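Local coordinates for protein putative polyketide cyclase (Acidithiobacillus ferrooxidans, PDB 3F9S) that is a putative polyketide cyclase of the SnoaL-like family, and probably catalyses ring closure of a polyketide-type substrate in an NTF2-like fold, at residues Gln70-Gln75 / Met86-Thr91; Ile108-Ala113 / Gln128-Leu133. All blocks are in the same frame, centred on the assembly; numbering follows the deposited sequence.

After helices 8-21 and 53-66, strand 71-80 turns back into strand 83-93, and contact 1 (70-75 with 86-91) closes that hairpin. The chain then runs on to strand 107-118, which pairs with strand 122-130 in contact 2 (108-113 with 128-133), just before helix 132-142. The two loops neither nest nor cross. They meet side by side in one sheet, where G112 N probably bonds W88 O and M110 N probably bonds W90 O, joining four successive strands of the NTF2-like fold. Both contacts also reach the second subunit.

Contact 1: residues Gln70-Gln75 / Met86-Thr91; sequences QCFDIQ and MTWLWT
The carbonyl oxygen of C71 is gripped by T91 N at 3.0 Å from C71 O and by a water that donates to it at 2.8 Å. The same water bonds T91 OG1, tying the threonine twice to one oxygen. Such pairing repeats at D73 with L89, and Q75 N reaches T87 O at 2.7 Å, as expected of an antiparallel hairpin. The non-hydrogen-bonded pairs between them, F72 with W90 and I74 with W88, send their side chains to the opposite face. There F72, W88 and W90 form an aromatic cluster. W90, whose CG stands anti to the backbone N (chi1 179°), directs its edge at F72, placing CD1 over the centre of that ring, 3.4 Å from F72 CZ, with planes at 73°. F72 presents its edge to the face of W88, F72 CD2 lying 3.6 Å from W88 CE3. W90 NE1 donates to Q70 OE1 at 3.1 Å, nearly straight and in the indole plane, yet above the plane of the amide, whose NE2 bonds F67 O. An alanine in place of W90 would probably leave Q70 OE1 without this donor and open a gap over F72. Since W88 NE1 bonds T114 OG1, each indole N-H has an acceptor: the polar bonds are likely to limit how the two indoles can turn, while both pack on F72, W90 over one face and W88 beside its edge.

Contact 2: residues Ile108-Ala113 / Gln128-Leu133; sequences IKMSGA and QITDRL
This contact is antiparallel hairpin pairing that runs into a helix start: A113 faces I129 and G112 faces T130 across strands 107-118 and 122-130, and D131 opens helix 132-142. A113 and I129 exchange two backbone bonds, and D131 N donates to S111 O at 2.8 Å. The backbones come close at G112, whose CA lies 4.0 Å from T130 CA; a CB on G112 would probably sit tightly against I129 O and T130 CG2. With CG anti to the backbone N (chi1 -177°), M110 CG comes to 3.7 Å from D131 O; the SE of this selenomethionine lies 3.9 Å from T130 CB. Beyond the strand, D131 is the centre of an inverse gamma turn and the N-cap, with OD1 accepting from G134 N. A water bridges the other carboxylate oxygen to the serine, 2.6 Å from D131 OD2 and 2.7 Å from S111 OG. Both residues face the dimer partner: D131 OD1 forms a salt bridge with R132 of the second subunit, and S111 OG bonds H40 of that subunit. In the sheet, strand 107-118 lies between strands 122-130 and 83-93, with M110 packed against W88 and W90 of the latter and against V135 of helix 132-142.

Contact 1: residues Gln70-Gln75 / Met86-Thr91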
ATOM      1  N   GLN A  70      13.306  13.790  -3.986  1.00 27.17           N
ATOM      2  CA  GLN A  70      12.367  12.985  -3.229  1.00 27.34           C
ATOM      3  C   GLN A  70      13.005  12.368  -2.003  1.00 28.06           C
ATOM      4  O   GLN A  70      14.178  12.003  -2.022  1.00 28.59           O
ATOM      5  CB  GLN A  70      11.729  11.887  -4.082  1.00 27.24           C
ATOM      6  CG  GLN A  70      12.652  10.787  -4.552  1.00 28.78           C
ATOM      7  CD  GLN A  70      11.972   9.877  -5.543  1.00 27.95           C
ATOM      8  OE1 GLN A  70      11.401   8.867  -5.157  1.00 30.56           O
ATOM      9  NE2 GLN A  70      11.960  10.268  -6.805  1.00 27.69           N
ATOM     10  N   CYS A  71      12.213  12.251  -0.940  1.00 27.97           N
ATOM     11  CA  CYS A  71      12.705  11.731   0.309  1.00 27.10           C
ATOM     12  C   CYS A  71      11.633  10.836   0.883  1.00 25.24           C
ATOM     13  O   CYS A  71      10.482  11.234   0.955  1.00 24.41           O
ATOM     14  CB  CYS A  71      13.017  12.860   1.289  1.00 27.96           C
ATOM     15  SG  CYS A  71      13.904  12.220   2.706  1.00 34.35           S
ATOM     16  N   PHE A  72      12.033   9.631   1.250  1.00 26.47           N
ATOM     17  CA  PHE A  72      11.157   8.652   1.886  1.00 26.71           C
ATOM     18  C   PHE A  72      11.357   8.777   3.380  1.00 27.71           C
ATOM     19  O   PHE A  72      12.484   8.917   3.848  1.00 30.00           O
ATOM     20  CB  PHE A  72      11.499   7.251   1.446  1.00 27.77           C
ATOM     21  CG  PHE A  72      11.125   6.982   0.035  1.00 26.75           C
ATOM     22  CD1 PHE A  72      11.914   7.470  -1.005  1.00 29.79           C
ATOM     23  CD2 PHE A  72       9.979   6.266  -0.265  1.00 29.59           C
ATOM     24  CE1 PHE A  72      11.563   7.229  -2.329  1.00 25.28           C
ATOM     25  CE2 PHE A  72       9.623   6.015  -1.579  1.00 30.43           C
ATOM     26  CZ  PHE A  72      10.425   6.477  -2.616  1.00 25.89           C
ATOM     27  N   ASP A  73      10.249   8.728   4.106  1.00 27.60           N
ATOM     28  CA  ASP A  73      10.219   8.872   5.543  1.00 27.07           C
ATOM     29  C   ASP A  73       9.507   7.630   6.035  1.00 25.56           C
ATOM     30  O   ASP A  73       8.282   7.562   6.015  1.00 27.04           O
ATOM     31  CB  ASP A  73       9.473  10.172   5.869  1.00 28.28           C
ATOM     32  CG  ASP A  73       9.235  10.380   7.346  1.00 32.35           C
ATOM     33  OD1 ASP A  73       9.750   9.612   8.187  1.00 36.19           O
ATOM     34  OD2 ASP A  73       8.499  11.341   7.639  1.00 38.75           O
ATOM     35  N   ILE A  74      10.299   6.668   6.505  1.00 24.19           N
ATOM     36  CA  ILE A  74       9.783   5.375   6.908  1.00 23.97           C
ATOM     37  C   ILE A  74       8.948   5.609   8.150  1.00 23.93           C
ATOM     38  O   ILE A  74       9.374   6.304   9.073  1.00 25.31           O
ATOM     39  CB  ILE A  74      10.910   4.366   7.189  1.00 24.81           C
ATOM     40  CG1 ILE A  74      11.708   4.080   5.918  1.00 26.43           C
ATOM     41  CG2 ILE A  74      10.346   3.040   7.726  1.00 24.50           C
ATOM     42  CD1 ILE A  74      12.914   3.215   6.155  1.00 25.49           C
ATOM     43  N   GLN A  75       7.748   5.060   8.120  1.00 23.43           N
ATOM     44  CA  GLN A  75       6.810   5.137   9.219  1.00 23.12           C
ATOM     45  C   GLN A  75       6.868   3.880  10.047  1.00 24.60           C
ATOM     46  O   GLN A  75       6.929   3.960  11.263  1.00 29.39           O
ATOM     47  CB  GLN A  75       5.398   5.361   8.704  1.00 23.77           C
ATOM     48  CG  GLN A  75       5.278   6.645   7.919  1.00 22.08           C
ATOM     49  CD  GLN A  75       5.679   7.849   8.713  1.00 27.06           C
ATOM     50  OE1 GLN A  75       6.741   8.439   8.483  1.00 28.22           O
ATOM     51  NE2 GLN A  75       4.876   8.181   9.697  1.00 22.73           N
HETATM   52  N   MSE A  86       7.510  -2.003   4.688  1.00 24.58           N
HETATM   53  CA  MSE A  86       7.869  -0.665   5.066  1.00 25.25           C
HETATM   54  C   MSE A  86       6.700   0.214   4.665  1.00 24.47           C
HETATM   55  O   MSE A  86       6.263   0.163   3.519  1.00 26.07           O
HETATM   56  CB  MSE A  86       9.099  -0.223   4.273  1.00 25.46           C
HETATM   57  CG  MSE A  86       9.634   1.117   4.646  1.00 25.74           C
HETATM   58 SE   MSE A  86      11.029   1.357   3.262  0.75 38.49          SE
HETATM   59  CE  MSE A  86      10.144   2.067   1.799  1.00 45.34           C
ATOM     60  N   THR A  87       6.160   0.943   5.615  1.00 22.95           N
ATOM     61  CA  THR A  87       5.174   1.974   5.322  1.00 22.41           C
ATOM     62  C   THR A  87       5.979   3.244   5.356  1.00 22.96           C
ATOM     63  O   THR A  87       6.928   3.377   6.128  1.00 25.16           O
ATOM     64  CB  THR A  87       4.030   1.997   6.313  1.00 22.46           C
ATOM     65  OG1 THR A  87       4.541   2.062   7.637  1.00 22.86           O
ATOM     66  CG2 THR A  87       3.179   0.738   6.149  1.00 23.75           C
ATOM     67  N   TRP A  88       5.575   4.205   4.525  1.00 22.87           N
ATOM     68  CA  TRP A  88       6.330   5.420   4.377  1.00 22.59           C
ATOM     69  C   TRP A  88       5.514   6.573   3.855  1.00 22.74           C
ATOM     70  O   TRP A  88       4.455   6.386   3.257  1.00 24.40           O
ATOM     71  CB  TRP A  88       7.513   5.195   3.436  1.00 21.44           C
ATOM     72  CG  TRP A  88       7.187   4.432   2.188  1.00 21.94           C
ATOM     73  CD1 TRP A  88       7.280   3.120   2.028  1.00 23.58           C
ATOM     74  CD2 TRP A  88       6.743   4.964   0.939  1.00 24.87           C
ATOM     75  NE1 TRP A  88       6.906   2.742   0.769  1.00 23.64           N
ATOM     76  CE2 TRP A  88       6.565   3.862   0.062  1.00 24.86           C
ATOM     77  CE3 TRP A  88       6.445   6.244   0.484  1.00 23.41           C
ATOM     78  CZ2 TRP A  88       6.160   4.009  -1.252  1.00 26.75           C
ATOM     79  CZ3 TRP A  88       6.019   6.408  -0.834  1.00 25.22           C
ATOM     80  CH2 TRP A  88       5.872   5.284  -1.689  1.00 25.18           C
ATOM     81  N   LEU A  89       6.026   7.753   4.171  1.00 22.89           N
ATOM     82  CA  LEU A  89       5.567   9.007   3.641  1.00 21.17           C
ATOM     83  C   LEU A  89       6.686   9.401   2.708  1.00 22.93           C
ATOM     84  O   LEU A  89       7.810   8.896   2.781  1.00 24.20           O
ATOM     85  CB  LEU A  89       5.405  10.028   4.744  1.00 23.03           C
ATOM     86  CG  LEU A  89       4.415   9.583   5.810  1.00 20.48           C
ATOM     87  CD1 LEU A  89       4.346  10.661   6.866  1.00 23.49           C
ATOM     88  CD2 LEU A  89       3.031   9.239   5.294  1.00 24.91           C
ATOM     89  N   TRP A  90       6.367  10.338   1.838  1.00 22.60           N
ATOM     90  CA  TRP A  90       7.273  10.740   0.800  1.00 22.81           C
ATOM     91  C   TRP A  90       6.994  12.168   0.485  1.00 23.63           C
ATOM     92  O   TRP A  90       5.840  12.607   0.534  1.00 25.12           O
ATOM     93  CB  TRP A  90       6.932   9.869  -0.382  1.00 24.94           C
ATOM     94  CG  TRP A  90       7.670  10.061  -1.623  1.00 22.85           C
ATOM     95  CD1 TRP A  90       8.773   9.388  -1.996  1.00 25.23           C
ATOM     96  CD2 TRP A  90       7.318  10.912  -2.712  1.00 22.92           C
ATOM     97  NE1 TRP A  90       9.148   9.750  -3.248  1.00 23.75           N
ATOM     98  CE2 TRP A  90       8.271  10.691  -3.722  1.00 25.50           C
ATOM     99  CE3 TRP A  90       6.269  11.812  -2.951  1.00 22.21           C
ATOM    100  CZ2 TRP A  90       8.222  11.347  -4.940  1.00 24.97           C
ATOM    101  CZ3 TRP A  90       6.222  12.471  -4.157  1.00 22.98           C
ATOM    102  CH2 TRP A  90       7.201  12.255  -5.134  1.00 24.60           C
ATOM    103  N   THR A  91       8.062  12.912   0.237  1.00 23.12           N
ATOM    104  CA  THR A  91       7.945  14.295  -0.116  1.00 23.22           C
ATOM    105  C   THR A  91       8.922  14.527  -1.241  1.00 22.64           C
ATOM    106  O   THR A  91       9.965  13.888  -1.290  1.00 24.68           O
ATOM    107  CB  THR A  91       8.292  15.205   1.070  1.00 24.31           C
ATOM    108  OG1 THR A  91       9.638  14.953   1.481  1.00 30.53           O
ATOM    109  CG2 THR A  91       7.344  14.931   2.245  1.00 25.78           C
TER
HETATM  110  O   HOH W   1       9.553  12.451   3.286  1.00 34.62           O

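Contact 2: residues Ile108-Ala113 / Gln128-Leu133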
ATOM      1  N   ILE A 108       5.127  17.955  -3.130  1.00 29.55           N
ATOM      2  CA  ILE A 108       4.207  16.864  -3.420  1.00 27.45           C
ATOM      3  C   ILE A 108       4.419  15.883  -2.273  1.00 25.89           C
ATOM      4  O   ILE A 108       5.563  15.598  -1.903  1.00 25.30           O
ATOM      5  CB  ILE A 108       4.510  16.181  -4.774  1.00 26.49           C
ATOM      6  CG1 ILE A 108       4.395  17.179  -5.925  1.00 31.76           C
ATOM      7  CG2 ILE A 108       3.557  15.007  -5.023  1.00 30.32           C
ATOM      8  CD1 ILE A 108       3.020  17.816  -6.108  1.00 28.75           C
ATOM      9  N   LYS A 109       3.317  15.381  -1.722  1.00 25.04           N
ATOM     10  CA  LYS A 109       3.343  14.424  -0.627  1.00 26.26           C
ATOM     11  C   LYS A 109       2.665  13.135  -1.059  1.00 25.89           C
ATOM     12  O   LYS A 109       1.658  13.153  -1.761  1.00 27.19           O
ATOM     13  CB  LYS A 109       2.648  14.976   0.604  1.00 27.68           C
ATOM     14  CG  LYS A 109       3.404  16.126   1.232  1.00 29.46           C
ATOM     15  CD  LYS A 109       3.001  16.311   2.697  1.00 37.28           C
ATOM     16  CE  LYS A 109       4.008  17.181   3.459  1.00 40.96           C
ATOM     17  NZ  LYS A 109       3.934  16.953   4.940  1.00 45.58           N
HETATM   18  N   MSE A 110       3.234  12.016  -0.646  1.00 25.42           N
HETATM   19  CA  MSE A 110       2.670  10.720  -0.995  1.00 26.48           C
HETATM   20  C   MSE A 110       2.953   9.803   0.170  1.00 25.44           C
HETATM   21  O   MSE A 110       3.770  10.119   1.028  1.00 26.78           O
HETATM   22  CB  MSE A 110       3.332  10.180  -2.270  1.00 27.04           C
HETATM   23  CG  MSE A 110       2.764   8.868  -2.737  1.00 28.18           C
HETATM   24 SE   MSE A 110       3.435   8.396  -4.401  0.75 31.66          SE
HETATM   25  CE  MSE A 110       5.022   7.833  -4.010  1.00 23.54           C
ATOM     26  N   SER A 111       2.219   8.705   0.231  1.00 24.70           N
ATOM     27  CA  SER A 111       2.465   7.666   1.215  1.00 23.81           C
ATOM     28  C   SER A 111       2.401   6.367   0.497  1.00 23.33           C
ATOM     29  O   SER A 111       1.835   6.266  -0.584  1.00 24.19           O
ATOM     30  CB  SER A 111       1.459   7.697   2.358  1.00 25.02           C
ATOM     31  OG  SER A 111       0.145   7.617   1.868  1.00 23.30           O
ATOM     32  N   GLY A 112       3.029   5.366   1.089  1.00 22.42           N
ATOM     33  CA  GLY A 112       3.027   4.086   0.471  1.00 23.15           C
ATOM     34  C   GLY A 112       3.397   2.995   1.432  1.00 23.16           C
ATOM     35  O   GLY A 112       3.767   3.237   2.570  1.00 25.18           O
ATOM     36  N   ALA A 113       3.200   1.787   0.939  1.00 23.25           N
ATOM     37  CA  ALA A 113       3.543   0.588   1.665  1.00 24.19           C
ATOM     38  C   ALA A 113       4.256  -0.321   0.691  1.00 25.11           C
ATOM     39  O   ALA A 113       3.802  -0.502  -0.436  1.00 25.54           O
ATOM     40  CB  ALA A 113       2.307  -0.030   2.249  1.00 23.81           C
ATOM     41  N   GLN A 128       4.281  -3.346  -3.788  1.00 25.54           N
ATOM     42  CA  GLN A 128       4.080  -1.993  -3.337  1.00 25.57           C
ATOM     43  C   GLN A 128       2.765  -1.381  -3.757  1.00 23.88           C
ATOM     44  O   GLN A 128       2.222  -1.711  -4.796  1.00 24.08           O
ATOM     45  CB  GLN A 128       5.208  -1.155  -3.918  1.00 27.27           C
ATOM     46  CG  GLN A 128       5.132   0.325  -3.708  1.00 30.13           C
ATOM     47  CD  GLN A 128       6.464   0.925  -3.975  1.00 30.61           C
ATOM     48  OE1 GLN A 128       7.303   0.895  -3.098  1.00 28.87           O
ATOM     49  NE2 GLN A 128       6.699   1.391  -5.195  1.00 28.57           N
ATOM     50  N   ILE A 129       2.247  -0.524  -2.893  1.00 22.72           N
ATOM     51  CA  ILE A 129       1.092   0.301  -3.253  1.00 22.48           C
ATOM     52  C   ILE A 129       1.486   1.683  -2.768  1.00 24.26           C
ATOM     53  O   ILE A 129       2.014   1.823  -1.678  1.00 24.64           O
ATOM     54  CB  ILE A 129      -0.209  -0.138  -2.553  1.00 23.28           C
ATOM     55  CG1 ILE A 129      -0.464  -1.622  -2.733  1.00 32.73           C
ATOM     56  CG2 ILE A 129      -1.396   0.720  -3.063  1.00 24.05           C
ATOM     57  CD1 ILE A 129      -0.845  -2.041  -4.104  1.00 33.08           C
ATOM     58  N   THR A 130       1.208   2.696  -3.574  1.00 25.25           N
ATOM     59  CA  THR A 130       1.494   4.064  -3.214  1.00 24.61           C
ATOM     60  C   THR A 130       0.254   4.889  -3.514  1.00 22.19           C
ATOM     61  O   THR A 130      -0.570   4.512  -4.350  1.00 21.60           O
ATOM     62  CB  THR A 130       2.652   4.626  -4.045  1.00 23.66           C
ATOM     63  OG1 THR A 130       2.216   4.800  -5.382  1.00 25.31           O
ATOM     64  CG2 THR A 130       3.861   3.685  -4.070  1.00 25.69           C
ATOM     65  N   ASP A 131       0.161   6.039  -2.866  1.00 20.58           N
ATOM     66  CA  ASP A 131      -0.962   6.950  -3.054  1.00 22.84           C
ATOM     67  C   ASP A 131      -0.758   7.816  -4.305  1.00 23.32           C
ATOM     68  O   ASP A 131      -0.560   9.034  -4.237  1.00 23.86           O
ATOM     69  CB  ASP A 131      -1.158   7.811  -1.814  1.00 23.44           C
ATOM     70  CG  ASP A 131      -2.372   8.699  -1.908  1.00 24.39           C
ATOM     71  OD1 ASP A 131      -3.287   8.394  -2.715  1.00 21.61           O
ATOM     72  OD2 ASP A 131      -2.393   9.689  -1.155  1.00 22.74           O
ATOM     73  N   ARG A 132      -0.829   7.168  -5.462  1.00 23.40           N
ATOM     74  CA  ARG A 132      -0.665   7.870  -6.718  1.00 21.66           C
ATOM     75  C   ARG A 132      -1.809   8.835  -6.989  1.00 21.46           C
ATOM     76  O   ARG A 132      -1.590   9.889  -7.596  1.00 21.51           O
ATOM     77  CB  ARG A 132      -0.571   6.915  -7.878  1.00 22.57           C
ATOM     78  CG  ARG A 132       0.619   6.003  -7.811  1.00 20.71           C
ATOM     79  CD  ARG A 132       0.717   5.268  -9.077  1.00 22.87           C
ATOM     80  NE  ARG A 132      -0.446   4.395  -9.212  1.00 22.47           N
ATOM     81  CZ  ARG A 132      -0.898   3.910 -10.362  1.00 25.44           C
ATOM     82  NH1 ARG A 132      -0.323   4.186 -11.526  1.00 22.32           N
ATOM     83  NH2 ARG A 132      -1.951   3.119 -10.334  1.00 22.41           N
ATOM     84  N   LEU A 133      -3.023   8.503  -6.534  1.00 20.25           N
ATOM     85  CA  LEU A 133      -4.162   9.377  -6.766  1.00 19.85           C
ATOM     86  C   LEU A 133      -3.960  10.715  -6.033  1.00 21.06           C
ATOM     87  O   LEU A 133      -4.255  11.771  -6.600  1.00 21.15           O
ATOM     88  CB  LEU A 133      -5.490   8.734  -6.365  1.00 19.33           C
ATOM     89  CG  LEU A 133      -6.721   9.590  -6.667  1.00 21.18           C
ATOM     90  CD1 LEU A 133      -6.797   9.940  -8.179  1.00 22.15           C
ATOM     91  CD2 LEU A 133      -7.972   8.895  -6.206  1.00 22.84           C
TER
HETATM   92  O   HOH W   2      -0.639   9.937   0.754  1.00 23.82           O